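PDB 3EJK: dTDP Sugar Isomerase from Desulfovibrio desulfuricans subsp. desulfuricans str. G20, which probably catalyses epimerisation of the 3' and 5' carbons of the sugar of dTDP-4-dehydro-6-deoxy-glucose, giving dTDP-4-dehydro-rhamnose. Local coordinates for residues A23-L28 against V105-P110; H40-D45 against Y113-I118; Q76-P81 against I85-Y90. All coordinates share one frame; numbering follows the deposited sequence.

Contact 1. Residues A23-L28 against V105-P110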
loop_
_atom_site.group_PDB
_atom_site.type_symbol
_atom_site.label_atom_id
_atom_site.label_comp_id
_atom_site.label_asym_id
_atom_site.label_seq_id
_atom_site.Cartn_x
_atom_site.Cartn_y
_atom_site.Cartn_z
ATOM N N ALA A 23 -21.284 1.249 4.848
ATOM C CA ALA A 23 -19.981 0.683 5.223
ATOM C C ALA A 23 -19.999 -0.779 4.768
ATOM O O ALA A 23 -20.976 -1.503 4.962
ATOM C CB ALA A 23 -19.730 0.800 6.693
ATOM N N GLN A 24 -18.934 -1.193 4.109
ATOM C CA GLN A 24 -18.861 -2.552 3.576
ATOM C C GLN A 24 -17.517 -3.169 3.786
ATOM O O GLN A 24 -16.503 -2.506 3.854
ATOM C CB GLN A 24 -19.145 -2.559 2.074
ATOM C CG GLN A 24 -20.466 -1.979 1.651
ATOM C CD GLN A 24 -20.589 -1.952 0.139
ATOM O OE1 GLN A 24 -19.614 -2.178 -0.576
ATOM N NE2 GLN A 24 -21.781 -1.669 -0.356
ATOM N N LEU A 25 -17.540 -4.484 3.846
ATOM C CA LEU A 25 -16.351 -5.267 4.056
ATOM C C LEU A 25 -16.291 -6.343 2.987
ATOM O O LEU A 25 -17.244 -7.096 2.791
ATOM C CB LEU A 25 -16.460 -5.847 5.453
ATOM C CG LEU A 25 -15.262 -6.140 6.318
ATOM C CD1 LEU A 25 -14.392 -4.901 6.433
ATOM C CD2 LEU A 25 -15.830 -6.595 7.686
ATOM N N SER A 26 -15.186 -6.376 2.257
ATOM C CA SER A 26 -15.030 -7.375 1.218
ATOM C C SER A 26 -13.713 -8.120 1.314
ATOM O O SER A 26 -12.701 -7.613 1.808
ATOM C CB SER A 26 -15.201 -6.742 -0.170
ATOM O OG SER A 26 -14.309 -5.662 -0.382
ATOM N N GLU A 27 -13.771 -9.357 0.854
ATOM C CA GLU A 27 -12.601 -10.238 0.816
ATOM C C GLU A 27 -11.520 -9.763 -0.115
ATOM O O GLU A 27 -11.776 -9.251 -1.206
ATOM C CB GLU A 27 -12.987 -11.665 0.416
ATOM C CG GLU A 27 -13.652 -12.401 1.552
ATOM C CD GLU A 27 -12.784 -12.411 2.798
ATOM O OE1 GLU A 27 -11.575 -12.035 2.713
ATOM O OE2 GLU A 27 -13.320 -12.789 3.859
ATOM N N LEU A 28 -10.300 -9.935 0.373
ATOM C CA LEU A 28 -9.073 -9.657 -0.373
ATOM C C LEU A 28 -8.221 -10.921 -0.441
ATOM O O LEU A 28 -7.926 -11.551 0.581
ATOM C CB LEU A 28 -8.254 -8.534 0.279
ATOM C CG LEU A 28 -8.801 -7.120 0.205
ATOM C CD1 LEU A 28 -7.890 -6.132 1.026
ATOM C CD2 LEU A 28 -8.941 -6.711 -1.251
ATOM N N VAL A 105 -14.780 -3.031 13.420
ATOM C CA VAL A 105 -14.145 -4.010 12.558
ATOM C C VAL A 105 -12.668 -4.155 12.883
ATOM O O VAL A 105 -12.007 -3.223 13.340
ATOM C CB VAL A 105 -14.351 -3.644 11.056
ATOM C CG1 VAL A 105 -13.386 -4.403 10.181
ATOM C CG2 VAL A 105 -15.825 -3.894 10.648
ATOM N N THR A 106 -12.202 -5.357 12.659
ATOM C CA THR A 106 -10.804 -5.758 12.843
ATOM C C THR A 106 -10.237 -5.984 11.459
ATOM O O THR A 106 -10.842 -6.702 10.637
ATOM C CB THR A 106 -10.690 -7.067 13.674
ATOM O OG1 THR A 106 -11.076 -6.793 15.027
ATOM C CG2 THR A 106 -9.261 -7.613 13.662
ATOM N N LEU A 107 -9.094 -5.358 11.195
ATOM C CA LEU A 107 -8.413 -5.491 9.905
ATOM C C LEU A 107 -6.970 -5.909 10.082
ATOM O O LEU A 107 -6.217 -5.323 10.874
ATOM C CB LEU A 107 -8.457 -4.189 9.096
ATOM C CG LEU A 107 -9.827 -3.698 8.606
ATOM C CD1 LEU A 107 -9.663 -2.385 7.851
ATOM C CD2 LEU A 107 -10.516 -4.744 7.718
ATOM N N GLY A 108 -6.602 -6.926 9.312
ATOM C CA GLY A 108 -5.243 -7.484 9.335
ATOM C C GLY A 108 -5.153 -8.984 9.155
ATOM O O GLY A 108 -6.096 -9.736 9.371
ATOM N N ARG A 109 -3.969 -9.376 8.723
ATOM C CA ARG A 109 -3.599 -10.766 8.489
ATOM C C ARG A 109 -3.416 -11.514 9.796
ATOM O O ARG A 109 -3.031 -10.926 10.792
ATOM C CB ARG A 109 -2.313 -10.847 7.657
ATOM C CG ARG A 109 -2.504 -10.349 6.256
ATOM C CD ARG A 109 -1.306 -10.757 5.412
ATOM N NE ARG A 109 -0.222 -9.832 5.596
ATOM C CZ ARG A 109 1.061 -10.114 5.455
ATOM N NH1 ARG A 109 1.474 -11.341 5.191
ATOM N NH2 ARG A 109 1.930 -9.149 5.627
ATOM N N PRO A 110 -3.641 -12.835 9.768
ATOM C CA PRO A 110 -3.960 -13.438 8.485
ATOM C C PRO A 110 -5.420 -13.724 8.244
ATOM O O PRO A 110 -5.799 -14.071 7.127
ATOM C CB PRO A 110 -3.258 -14.781 8.578
ATOM C CG PRO A 110 -3.430 -15.155 10.010
ATOM C CD PRO A 110 -3.351 -13.853 10.790
#
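L25 and V105 owe their meeting to the torsions of their side chains. In L25, chi1 of -149°, about 30° from trans, with chi2 of 53°, leaves both methyls pointed at the facing strand. In V105, chi1 of 164° sets CG1 anti to the backbone N and CG2 anti to the carbonyl carbon, and the resulting fork opens toward the leucine. The two side chains reach for each other tip to tip, across a gap of 8.9 Å between L25 CA and V105 CA. V105 CG1 sits between the two methyls of L25, 3.9 Å from L25 CD1 and 4.1 Å from L25 CD2, while V105 CG2 lies 4.0 Å from L25 CD2. V105 was also modelled in a second conformer, so these distances hold for one of its two positions.

L107, two residues on and on the same side of its strand, makes a lighter contact. Its CD2 comes to 4.1 Å from L25 CD1 as the two leucines slide past each other in opposite directions. Leucine suits position 25 because its branch lies one bond farther out than that of valine, giving two methyls to divide among the neighbours. The shorter valine opposite is wide at its base and fits an extended backbone. The join is small, about 101 Å² in all, and wholly apolar. R109, in the same segment, forms a salt bridge with E59 of the second subunit.

The contact bridges two antiparallel sheets of the cupin fold, whose strands pack face to face. Strand 24-31 belongs to one sheet, where L25 also touches L116 of strand 114-118 and E27 forms a salt bridge with R114. Strand 102-108 is, within this chain, an outermost strand of the other sheet, beside 84-90, and through L107 it also reaches strand 76-82.

Contact 2. Residues H40-D45 against Y113-I118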
loop_
_atom_site.group_PDB
_atom_site.type_symbol
_atom_site.label_atom_id
_atom_site.label_comp_id
_atom_site.label_asym_id
_atom_site.label_seq_id
_atom_site.Cartn_x
_atom_site.Cartn_y
_atom_site.Cartn_z
ATOM N N HIS A 40 -3.605 -8.693 -2.518
ATOM C CA HIS A 40 -4.423 -7.806 -3.338
ATOM C C HIS A 40 -5.047 -6.684 -2.541
ATOM O O HIS A 40 -5.160 -6.729 -1.324
ATOM C CB HIS A 40 -5.543 -8.521 -4.088
ATOM C CG HIS A 40 -5.052 -9.378 -5.207
ATOM N ND1 HIS A 40 -5.861 -10.267 -5.873
ATOM C CD2 HIS A 40 -3.816 -9.526 -5.734
ATOM C CE1 HIS A 40 -5.161 -10.880 -6.811
ATOM N NE2 HIS A 40 -3.910 -10.464 -6.733
HETATM N N MSE A 41 -5.439 -5.671 -3.288
HETATM C CA MSE A 41 -6.177 -4.554 -2.728
HETATM C C MSE A 41 -7.324 -4.098 -3.637
HETATM O O MSE A 41 -8.512 -4.201 -3.285
HETATM C CB MSE A 41 -5.276 -3.366 -2.406
HETATM C CG MSE A 41 -6.052 -2.342 -1.635
HETATM SE SE MSE A 41 -5.060 -0.781 -1.120
HETATM C CE MSE A 41 -6.497 0.201 -0.120
ATOM N N LEU A 42 -6.955 -3.601 -4.811
ATOM C CA LEU A 42 -7.957 -3.067 -5.731
ATOM C C LEU A 42 -7.509 -3.065 -7.175
ATOM O O LEU A 42 -6.346 -2.821 -7.489
ATOM C CB LEU A 42 -8.281 -1.625 -5.298
ATOM C CG LEU A 42 -9.582 -0.923 -5.658
ATOM C CD1 LEU A 42 -10.805 -1.704 -5.152
ATOM C CD2 LEU A 42 -9.498 0.492 -5.055
ATOM N N ARG A 43 -8.466 -3.380 -8.030
ATOM C CA ARG A 43 -8.291 -3.345 -9.476
ATOM C C ARG A 43 -9.325 -2.416 -10.086
ATOM O O ARG A 43 -10.345 -2.094 -9.475
ATOM C CB ARG A 43 -8.487 -4.715 -10.113
ATOM C CG ARG A 43 -7.358 -5.675 -9.964
ATOM C CD ARG A 43 -7.888 -7.046 -10.286
ATOM N NE ARG A 43 -8.371 -7.187 -11.660
ATOM C CZ ARG A 43 -7.661 -7.766 -12.630
ATOM N NH1 ARG A 43 -6.457 -8.228 -12.365
ATOM N NH2 ARG A 43 -8.140 -7.888 -13.864
ATOM N N LEU A 44 -9.067 -2.070 -11.339
ATOM C CA LEU A 44 -9.941 -1.172 -12.109
ATOM C C LEU A 44 -11.309 -1.792 -12.344
ATOM O O LEU A 44 -12.316 -1.110 -12.464
ATOM C CB LEU A 44 -9.303 -0.827 -13.463
ATOM C CG LEU A 44 -10.184 -0.080 -14.458
ATOM C CD1 LEU A 44 -10.702 1.233 -13.886
ATOM C CD2 LEU A 44 -9.402 0.148 -15.736
ATOM N N ASP A 45 -11.313 -3.100 -12.412
ATOM C CA ASP A 45 -12.538 -3.850 -12.661
ATOM C C ASP A 45 -13.123 -4.401 -11.376
ATOM O O ASP A 45 -14.155 -5.048 -11.381
ATOM C CB ASP A 45 -12.322 -4.944 -13.706
ATOM C CG ASP A 45 -11.074 -5.762 -13.456
ATOM O OD1 ASP A 45 -10.552 -5.737 -12.323
ATOM O OD2 ASP A 45 -10.607 -6.417 -14.407
ATOM N N TYR A 113 -7.882 -10.092 6.633
ATOM C CA TYR A 113 -7.379 -9.294 5.495
ATOM C C TYR A 113 -8.523 -8.999 4.510
ATOM O O TYR A 113 -8.833 -9.766 3.605
ATOM C CB TYR A 113 -6.177 -9.952 4.835
ATOM C CG TYR A 113 -5.541 -9.017 3.835
ATOM C CD1 TYR A 113 -4.973 -7.828 4.260
ATOM C CD2 TYR A 113 -5.521 -9.311 2.475
ATOM C CE1 TYR A 113 -4.396 -6.958 3.371
ATOM C CE2 TYR A 113 -4.954 -8.447 1.569
ATOM C CZ TYR A 113 -4.384 -7.267 2.023
ATOM O OH TYR A 113 -3.838 -6.375 1.133
ATOM N N ARG A 114 -9.178 -7.881 4.772
ATOM C CA ARG A 114 -10.327 -7.415 3.996
ATOM C C ARG A 114 -10.230 -5.955 3.653
ATOM O O ARG A 114 -9.377 -5.211 4.169
ATOM C CB ARG A 114 -11.591 -7.631 4.797
ATOM C CG ARG A 114 -11.723 -9.087 5.263
ATOM C CD ARG A 114 -12.935 -9.296 6.124
ATOM N NE ARG A 114 -13.189 -10.721 6.335
ATOM C CZ ARG A 114 -12.959 -11.379 7.469
ATOM N NH1 ARG A 114 -12.480 -10.747 8.526
ATOM N NH2 ARG A 114 -13.226 -12.681 7.553
ATOM N N LEU A 115 -11.139 -5.564 2.774
ATOM C CA LEU A 115 -11.238 -4.182 2.317
ATOM C C LEU A 115 -12.476 -3.572 2.986
ATOM O O LEU A 115 -13.572 -4.110 2.903
ATOM C CB LEU A 115 -11.363 -4.094 0.797
ATOM C CG LEU A 115 -11.166 -2.685 0.212
ATOM C CD1 LEU A 115 -9.724 -2.344 0.265
ATOM C CD2 LEU A 115 -11.660 -2.606 -1.248
ATOM N N LEU A 116 -12.247 -2.473 3.681
ATOM C CA LEU A 116 -13.294 -1.735 4.404
ATOM C C LEU A 116 -13.617 -0.439 3.673
ATOM O O LEU A 116 -12.766 0.407 3.472
ATOM C CB LEU A 116 -12.816 -1.400 5.819
ATOM C CG LEU A 116 -13.671 -0.435 6.642
ATOM C CD1 LEU A 116 -15.047 -1.087 6.842
ATOM C CD2 LEU A 116 -13.000 -0.043 7.977
ATOM N N ARG A 117 -14.871 -0.327 3.263
ATOM C CA ARG A 117 -15.382 0.867 2.605
ATOM C C ARG A 117 -16.014 1.764 3.655
ATOM O O ARG A 117 -16.883 1.326 4.408
ATOM C CB ARG A 117 -16.429 0.478 1.544
ATOM C CG ARG A 117 -17.059 1.667 0.866
ATOM C CD ARG A 117 -18.235 1.247 -0.012
ATOM N NE ARG A 117 -18.673 2.386 -0.800
ATOM C CZ ARG A 117 -19.736 3.134 -0.526
ATOM N NH1 ARG A 117 -20.520 2.841 0.497
ATOM N NH2 ARG A 117 -20.026 4.164 -1.311
ATOM N N ILE A 118 -15.545 3.009 3.731
ATOM C CA ILE A 118 -16.103 3.972 4.694
ATOM C C ILE A 118 -16.767 5.081 3.887
ATOM O O ILE A 118 -16.088 5.841 3.192
ATOM C CB ILE A 118 -15.032 4.581 5.615
ATOM C CG1 ILE A 118 -14.299 3.481 6.383
ATOM C CG2 ILE A 118 -15.687 5.599 6.634
ATOM C CD1 ILE A 118 -13.118 3.996 7.203
#
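Y113, M41, L42 and L115 meet where the curled sheet of the cupin fold reaches the subunit interface. Strands 38-43 and 114-118 both pair with strand 24-31, and H40, L42 and R43 join an antiparallel ladder with a strand of the second subunit, continuing the sheet into it. The polar link is one hydrogen bond: the hydroxyl of Y113 donates to the backbone oxygen of H40, with Y113 OH to H40 O at 2.8 Å. The C=O...donor angle is 145°, and the donor is tilted 34° from the carbonyl plane. The oxygen lies beside the hydroxyl, on the CE2 side of the ring edge and near the ring plane.

The apolar part centres on L115. L115 CD1 is 4.1 Å from the CE of M41, a selenomethionine. With chi1 at -171° and the chain extended beyond CG, M41 crosses the leucine at about a right angle. L115 CD2 lies 4.1 Å from L42 CD1 and, just as near, the backbone O of M41; L42 too crosses L115 nearly perpendicularly. F57 of the second subunit packs on both M41 and Y113. Within its own segment, R43 grips D45 side-on, with R43 NE 2.7 Å from D45 OD1 and R43 NH2 2.9 Å from D45 OD2.

The chemistry is therefore mostly apolar: a flexible, unbranched M41 and the forked L42 and L115 fill a buried layer, and beside it the long tyrosine supplies a single hydroxyl that satisfies the carbonyl of H40.

Contact 3. Residues Q76-P81 against I85-Y90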
loop_
_atom_site.group_PDB
_atom_site.type_symbol
_atom_site.label_atom_id
_atom_site.label_comp_id
_atom_site.label_asym_id
_atom_site.label_seq_id
_atom_site.Cartn_x
_atom_site.Cartn_y
_atom_site.Cartn_z
ATOM N N GLN A 76 -13.484 6.182 1.746
ATOM C CA GLN A 76 -12.236 5.504 2.104
ATOM C C GLN A 76 -12.332 4.026 1.759
ATOM O O GLN A 76 -13.406 3.418 1.827
ATOM C CB GLN A 76 -11.941 5.607 3.613
ATOM C CG GLN A 76 -12.288 6.932 4.287
ATOM C CD GLN A 76 -11.698 8.155 3.616
ATOM O OE1 GLN A 76 -10.529 8.166 3.211
ATOM N NE2 GLN A 76 -12.493 9.232 3.558
ATOM N N LEU A 77 -11.190 3.487 1.332
ATOM C CA LEU A 77 -11.018 2.040 1.073
ATOM C C LEU A 77 -9.717 1.606 1.753
ATOM O O LEU A 77 -8.616 1.782 1.228
ATOM C CB LEU A 77 -11.019 1.673 -0.413
ATOM C CG LEU A 77 -12.347 1.842 -1.150
ATOM C CD1 LEU A 77 -12.155 1.562 -2.636
ATOM C CD2 LEU A 77 -13.392 0.948 -0.564
ATOM N N PHE A 78 -9.901 1.072 2.955
ATOM C CA PHE A 78 -8.827 0.620 3.842
ATOM C C PHE A 78 -8.457 -0.833 3.639
ATOM O O PHE A 78 -9.312 -1.714 3.561
ATOM C CB PHE A 78 -9.254 0.697 5.320
ATOM C CG PHE A 78 -9.129 2.054 5.965
ATOM C CD1 PHE A 78 -8.997 3.204 5.235
ATOM C CD2 PHE A 78 -9.232 2.154 7.356
ATOM C CE1 PHE A 78 -8.901 4.445 5.864
ATOM C CE2 PHE A 78 -9.163 3.400 7.994
ATOM C CZ PHE A 78 -9.003 4.545 7.229
ATOM N N ALA A 79 -7.149 -1.052 3.615
ATOM C CA ALA A 79 -6.576 -2.407 3.692
ATOM C C ALA A 79 -5.411 -2.324 4.660
ATOM O O ALA A 79 -4.794 -1.282 4.791
ATOM C CB ALA A 79 -6.158 -2.980 2.336
ATOM N N VAL A 80 -5.172 -3.415 5.383
ATOM C CA VAL A 80 -4.112 -3.458 6.404
ATOM C C VAL A 80 -3.155 -4.630 6.121
ATOM O O VAL A 80 -3.301 -5.728 6.667
ATOM C CB VAL A 80 -4.712 -3.561 7.820
ATOM C CG1 VAL A 80 -3.610 -3.663 8.861
ATOM C CG2 VAL A 80 -5.633 -2.316 8.119
ATOM N N PRO A 81 -2.163 -4.397 5.270
ATOM C CA PRO A 81 -1.261 -5.484 4.861
ATOM C C PRO A 81 -0.183 -5.833 5.855
ATOM O O PRO A 81 0.443 -6.887 5.752
ATOM C CB PRO A 81 -0.622 -4.957 3.582
ATOM C CG PRO A 81 -0.759 -3.477 3.660
ATOM C CD PRO A 81 -1.862 -3.131 4.600
ATOM N N ILE A 85 -5.313 -3.714 13.002
ATOM C CA ILE A 85 -6.005 -2.582 13.611
ATOM C C ILE A 85 -7.444 -2.881 13.916
ATOM O O ILE A 85 -8.064 -3.809 13.381
ATOM C CB ILE A 85 -6.006 -1.266 12.746
ATOM C CG1 ILE A 85 -6.943 -1.436 11.544
ATOM C CG2 ILE A 85 -4.562 -0.808 12.380
ATOM C CD1 ILE A 85 -7.061 -0.215 10.653
ATOM N N HIS A 86 -7.926 -2.076 14.846
ATOM C CA HIS A 86 -9.326 -2.036 15.232
ATOM C C HIS A 86 -9.860 -0.720 14.716
ATOM O O HIS A 86 -9.338 0.350 15.043
ATOM C CB HIS A 86 -9.510 -2.159 16.746
ATOM C CG HIS A 86 -9.436 -3.569 17.236
ATOM N ND1 HIS A 86 -10.002 -3.981 18.426
ATOM C CD2 HIS A 86 -8.938 -4.686 16.648
ATOM C CE1 HIS A 86 -9.805 -5.280 18.574
ATOM N NE2 HIS A 86 -9.172 -5.733 17.505
ATOM N N VAL A 87 -10.864 -0.816 13.855
ATOM C CA VAL A 87 -11.525 0.362 13.312
ATOM C C VAL A 87 -12.902 0.509 13.938
ATOM O O VAL A 87 -13.602 -0.472 14.163
ATOM C CB VAL A 87 -11.733 0.281 11.777
ATOM C CG1 VAL A 87 -12.337 1.603 11.250
ATOM C CG2 VAL A 87 -10.438 -0.061 11.045
ATOM N N VAL A 88 -13.260 1.744 14.255
ATOM C CA VAL A 88 -14.601 2.038 14.719
ATOM C C VAL A 88 -15.204 3.114 13.842
ATOM O O VAL A 88 -14.580 4.134 13.551
ATOM C CB VAL A 88 -14.666 2.494 16.178
ATOM C CG1 VAL A 88 -16.090 2.935 16.518
ATOM C CG2 VAL A 88 -14.182 1.395 17.139
ATOM N N LEU A 89 -16.436 2.856 13.426
ATOM C CA LEU A 89 -17.201 3.781 12.581
ATOM C C LEU A 89 -18.394 4.264 13.379
ATOM O O LEU A 89 -18.980 3.512 14.131
ATOM C CB LEU A 89 -17.699 3.086 11.299
ATOM C CG LEU A 89 -16.661 2.382 10.410
ATOM C CD1 LEU A 89 -17.336 1.978 9.096
ATOM C CD2 LEU A 89 -15.519 3.298 10.149
ATOM N N TYR A 90 -18.690 5.551 13.243
ATOM C CA TYR A 90 -19.834 6.188 13.912
ATOM C C TYR A 90 -20.649 7.012 12.934
ATOM O O TYR A 90 -20.149 7.944 12.307
ATOM C CB TYR A 90 -19.404 7.068 15.074
ATOM C CG TYR A 90 -20.557 7.905 15.577
ATOM C CD1 TYR A 90 -21.673 7.305 16.138
ATOM C CD2 TYR A 90 -20.533 9.289 15.476
ATOM C CE1 TYR A 90 -22.735 8.051 16.573
ATOM C CE2 TYR A 90 -21.588 10.040 15.933
ATOM C CZ TYR A 90 -22.679 9.418 16.472
ATOM O OH TYR A 90 -23.731 10.167 16.904
#
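V80 and I85 make the closer of two apolar encounters here, for V80 CG2 stands 3.6 Å from I85 CD1 and 3.8 Å from I85 CG1. The side chains cross obliquely, with V80 CA and I85 CA 7.5 Å apart. The isoleucine places CG1 between its backbone N and carbonyl carbon, chi1 72°, the crowded position, and from there CD1 extends to the valine methyl. Both residues are beta-branched, a shape well suited to extended strands and able to fill space close to the backbone.

The second kind of interaction involves a ring. V87 CG2 approaches the edge of F78, near the ring plane, and is 4.5 Å from F78 CD2, a loose touch. The chains are wider apart here, 9.9 Å between F78 CA and V87 CA, so the long, flat phenylalanine suits the span. Its ring also meets that of F126, with the planes at about 90°.

Although strands 76-82 and 84-90 are nearly continuous in sequence, they belong to different sheets of the cupin fold, and the chain passes from one to the other between them. L107 touches both F78 and V80 and adds to the same interior layer. All four touching residues are buried, and only carbon meets carbon between them; cohesion here probably rests on dispersion and the exclusion of water, with little directional constraint.

Overall arrangement
The three contacts lie close together in the cupin fold. Contacts 1 and 3 both join the two sheets and have centres about 8 Å apart; V105 O and V87 N, 2.7 Å apart, probably form a hydrogen bond between their strands. Contact 2 stays within the curled sheet. Its centre lies about 9 Å from that of contact 1 and 11 Å from that of contact 3, and strand 114-118 runs between strands 24-31 and 76-82. Contact 3 is the most central, about 2 Å from the chain centre. A citrate lies near the F78 side chain of contact 3, and a glycerol near that of H40 in contact 2; both probably come from the crystallisation liquor, though such molecules can mark pockets.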